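Local coordinates for putative PadR-family transcriptional regulatory protein (Bacteroides fragilis, PDB 5H20) that probably binds DNA as a dimeric PadR-like transcription factor with a winged helix-turn-helix domain, regulating gene expression, at residues 20-25 with 31-36. Numbering follows the deposited sequence.
Sequences MLLLHK and SDIIQK. With GLC (alpha-D-glucopyranose), chain E.
L22 and L23, near the end of helix 5-23, close over I33 on helix 30-39, and branched aliphatic side chains suit this buried junction because their methyls fill it without needing polar partners. I33 divides its branches between the two leucines: I33 CD1 sits against the fork of L23, 4.0 Å from L23 CD1, the two side chains crossing nearly at right angles, whereas I33 CG2 meets L22 CD1 at 4.1 Å. With chi1 -67° CG1 lies beside the backbone N and CG2 anti to it, and chi2 of 163° extends CD1 on toward L23. I33 also touches L53 of helix 46-58, within the helical core of the winged helix-turn-helix domain typical of PadR proteins, whose wing is the hairpin of strands 62-67 and 75-80. Toward solvent the packing gives way to a lysine, apolar along its length and charged at its end. K36 and L22 pass each other pointing in opposite directions, K36 CB 4.0 Å from L22 CD2, and the extended lysine chain carries NZ to a salt bridge with E26. A water bridges the helices there, accepting from K36 NZ at 2.7 Å and donating to L22 O at 2.9 Å. At the opposite end of 31-36, S31 binds glucose O2 twice: its N donates (2.8 Å, 167°), and its OG forms a 2.9 Å hydrogen bond in which either oxygen could be the donor.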
ATOM      1  N   MET A  20       3.609  11.223   0.791  1.00 55.07           N
ATOM      2  CA  MET A  20       4.898  11.163   1.495  1.00 56.68           C
ATOM      3  C   MET A  20       6.063  11.228   0.513  1.00 60.09           C
ATOM      4  O   MET A  20       7.055  11.927   0.773  1.00 61.75           O
ATOM      5  CB  MET A  20       4.997   9.921   2.372  1.00 57.05           C
ATOM      6  CG  MET A  20       4.086   9.960   3.581  1.00 55.02           C
ATOM      7  SD  MET A  20       4.409   8.597   4.710  1.00 57.36           S
ATOM      8  CE  MET A  20       3.442   7.292   3.948  1.00 56.55           C
ATOM      9  N   LEU A  21       5.921  10.519  -0.613  1.00 61.63           N
ATOM     10  CA  LEU A  21       6.864  10.614  -1.735  1.00 65.98           C
ATOM     11  C   LEU A  21       7.049  12.043  -2.239  1.00 66.17           C
ATOM     12  O   LEU A  21       8.180  12.521  -2.317  1.00 69.13           O
ATOM     13  CB  LEU A  21       6.459   9.704  -2.907  1.00 68.14           C
ATOM     14  CG  LEU A  21       7.365   8.536  -3.292  1.00 73.30           C
ATOM     15  CD1 LEU A  21       6.885   7.958  -4.613  1.00 76.18           C
ATOM     16  CD2 LEU A  21       8.829   8.943  -3.423  1.00 77.78           C
ATOM     17  N   LEU A  22       5.941  12.716  -2.562  1.00 63.80           N
ATOM     18  CA  LEU A  22       5.965  14.099  -3.071  1.00 64.32           C
ATOM     19  C   LEU A  22       6.502  15.119  -2.062  1.00 63.42           C
ATOM     20  O   LEU A  22       7.128  16.100  -2.454  1.00 65.41           O
ATOM     21  CB  LEU A  22       4.593  14.522  -3.627  1.00 62.46           C
ATOM     22  CG  LEU A  22       4.068  13.838  -4.911  1.00 64.71           C
ATOM     23  CD1 LEU A  22       2.558  13.988  -5.041  1.00 62.66           C
ATOM     24  CD2 LEU A  22       4.752  14.338  -6.177  1.00 69.23           C
ATOM     25  N   LEU A  23       6.297  14.861  -0.771  1.00 61.49           N
ATOM     26  CA  LEU A  23       6.757  15.771   0.287  1.00 61.42           C
ATOM     27  C   LEU A  23       8.202  15.561   0.757  1.00 65.09           C
ATOM     28  O   LEU A  23       8.753  16.409   1.461  1.00 65.75           O
ATOM     29  CB  LEU A  23       5.781  15.757   1.474  1.00 58.15           C
ATOM     30  CG  LEU A  23       4.476  16.530   1.263  1.00 56.23           C
ATOM     31  CD1 LEU A  23       3.492  16.175   2.354  1.00 54.67           C
ATOM     32  CD2 LEU A  23       4.657  18.049   1.214  1.00 57.19           C
ATOM     33  N   HIS A  24       8.810  14.444   0.344  1.00 68.45           N
ATOM     34  CA  HIS A  24      10.115  14.022   0.865  1.00 72.95           C
ATOM     35  C   HIS A  24      11.263  14.967   0.518  1.00 77.32           C
ATOM     36  O   HIS A  24      12.175  15.135   1.327  1.00 80.03           O
ATOM     37  CB  HIS A  24      10.419  12.556   0.507  1.00 75.70           C
ATOM     38  CG  HIS A  24      11.511  12.364  -0.502  1.00 81.48           C
ATOM     39  ND1 HIS A  24      12.840  12.240  -0.149  1.00 86.69           N
ATOM     40  CD2 HIS A  24      11.468  12.254  -1.851  1.00 83.82           C
ATOM     41  CE1 HIS A  24      13.570  12.075  -1.237  1.00 91.96           C
ATOM     42  NE2 HIS A  24      12.763  12.081  -2.283  1.00 90.50           N
ATOM     43  N   LYS A  25      11.216  15.581  -0.664  1.00 78.90           N
ATOM     44  CA  LYS A  25      12.250  16.546  -1.039  1.00 83.78           C
ATOM     45  C   LYS A  25      11.834  17.979  -0.726  1.00 81.51           C
ATOM     46  O   LYS A  25      12.620  18.740  -0.155  1.00 83.53           O
ATOM     47  CB  LYS A  25      12.662  16.390  -2.503  1.00 88.36           C
ATOM     48  CG  LYS A  25      14.142  16.634  -2.748  1.00 95.08           C
ATOM     49  CD  LYS A  25      14.628  15.822  -3.935  1.00100.97           C
ATOM     50  CE  LYS A  25      16.139  15.858  -4.073  1.00108.88           C
ATOM     51  NZ  LYS A  25      16.590  14.985  -5.192  1.00115.58           N
ATOM     52  N   SER A  31      -2.362  22.480  -2.409  1.00 64.52           N
ATOM     53  CA  SER A  31      -2.413  22.950  -3.801  1.00 67.20           C
ATOM     54  C   SER A  31      -1.157  22.648  -4.627  1.00 67.23           C
ATOM     55  O   SER A  31      -1.255  22.490  -5.841  1.00 70.42           O
ATOM     56  CB  SER A  31      -2.706  24.452  -3.856  1.00 70.06           C
ATOM     57  OG  SER A  31      -1.766  25.175  -3.057  1.00 69.67           O
ATOM     58  N   ASP A  32       0.016  22.595  -3.986  1.00 65.32           N
ATOM     59  CA  ASP A  32       1.241  22.198  -4.698  1.00 66.01           C
ATOM     60  C   ASP A  32       1.219  20.702  -4.972  1.00 64.53           C
ATOM     61  O   ASP A  32       1.660  20.265  -6.030  1.00 67.01           O
ATOM     62  CB  ASP A  32       2.520  22.561  -3.924  1.00 65.19           C
ATOM     63  CG  ASP A  32       2.621  24.040  -3.604  1.00 66.62           C
ATOM     64  OD1 ASP A  32       2.301  24.858  -4.494  1.00 69.65           O
ATOM     65  OD2 ASP A  32       3.041  24.385  -2.467  1.00 65.29           O
ATOM     66  N   ILE A  33       0.727  19.938  -3.997  1.00 61.31           N
ATOM     67  CA  ILE A  33       0.590  18.488  -4.107  1.00 60.36           C
ATOM     68  C   ILE A  33      -0.377  18.146  -5.241  1.00 62.27           C
ATOM     69  O   ILE A  33      -0.028  17.354  -6.118  1.00 63.69           O
ATOM     70  CB  ILE A  33       0.167  17.814  -2.772  1.00 57.40           C
ATOM     71  CG1 ILE A  33       1.292  17.939  -1.742  1.00 56.42           C
ATOM     72  CG2 ILE A  33      -0.182  16.334  -2.990  1.00 57.03           C
ATOM     73  CD1 ILE A  33       0.865  17.682  -0.309  1.00 54.84           C
ATOM     74  N   ILE A  34      -1.555  18.782  -5.223  1.00 62.76           N
ATOM     75  CA  ILE A  34      -2.576  18.635  -6.274  1.00 65.88           C
ATOM     76  C   ILE A  34      -1.969  18.937  -7.652  1.00 69.97           C
ATOM     77  O   ILE A  34      -2.191  18.176  -8.604  1.00 72.75           O
ATOM     78  CB  ILE A  34      -3.853  19.488  -5.986  1.00 66.69           C
ATOM     79  CG1 ILE A  34      -4.601  18.932  -4.763  1.00 63.97           C
ATOM     80  CG2 ILE A  34      -4.791  19.562  -7.211  1.00 70.52           C
ATOM     81  CD1 ILE A  34      -5.524  19.944  -4.058  1.00 65.40           C
ATOM     82  N   GLN A  35      -1.176  20.008  -7.725  1.00 70.79           N
ATOM     83  CA  GLN A  35      -0.538  20.451  -8.966  1.00 75.71           C
ATOM     84  C   GLN A  35       0.524  19.476  -9.485  1.00 77.23           C
ATOM     85  O   GLN A  35       0.620  19.251 -10.694  1.00 81.79           O
ATOM     86  CB  GLN A  35       0.070  21.844  -8.781  1.00 76.55           C
ATOM     87  CG  GLN A  35      -0.360  22.847  -9.838  1.00 81.89           C
ATOM     88  CD  GLN A  35       0.461  22.776 -11.114  1.00 87.21           C
ATOM     89  OE1 GLN A  35      -0.019  22.299 -12.143  1.00 91.26           O
ATOM     90  NE2 GLN A  35       1.703  23.268 -11.056  1.00 88.34           N
ATOM     91  N   LYS A  36       1.316  18.909  -8.571  1.00 73.39           N
ATOM     92  CA  LYS A  36       2.369  17.941  -8.930  1.00 73.11           C
ATOM     93  C   LYS A  36       1.779  16.614  -9.385  1.00 72.01           C
ATOM     94  O   LYS A  36       2.352  15.928 -10.242  1.00 74.29           O
ATOM     95  CB  LYS A  36       3.345  17.737  -7.772  1.00 70.71           C
ATOM     96  CG  LYS A  36       4.336  18.880  -7.615  1.00 73.39           C
ATOM     97  CD  LYS A  36       5.169  18.720  -6.362  1.00 71.40           C
ATOM     98  CE  LYS A  36       6.149  19.872  -6.207  1.00 74.97           C
ATOM     99  NZ  LYS A  36       7.148  19.547  -5.160  1.00 73.80           N
TER
HETATM  100  C1  GLC E 204      -4.398  26.101   0.594  1.00 79.09           C
HETATM  101  C2  GLC E 204      -3.253  25.093   0.712  1.00 79.07           C
HETATM  102  C3  GLC E 204      -3.477  23.996   1.762  1.00 80.41           C
HETATM  103  C4  GLC E 204      -4.391  24.367   2.934  1.00 85.70           C
HETATM  104  C5  GLC E 204      -5.664  25.121   2.515  1.00 87.30           C
HETATM  105  C6  GLC E 204      -5.999  26.226   3.521  1.00 87.31           C
HETATM  106  O1  GLC E 204      -4.578  26.411  -0.791  1.00 76.82           O
HETATM  107  O2  GLC E 204      -3.055  24.463  -0.558  1.00 74.53           O
HETATM  108  O3  GLC E 204      -2.210  23.564   2.272  1.00 72.63           O
HETATM  109  O4  GLC E 204      -4.785  23.164   3.609  1.00 89.28           O
HETATM  110  O5  GLC E 204      -5.638  25.613   1.149  1.00 85.43           O
HETATM  111  O6  GLC E 204      -6.539  25.639   4.714  1.00 89.94           O
HETATM  112  O   HOH W   1       6.262  18.852  -2.714  1.00 56.61           O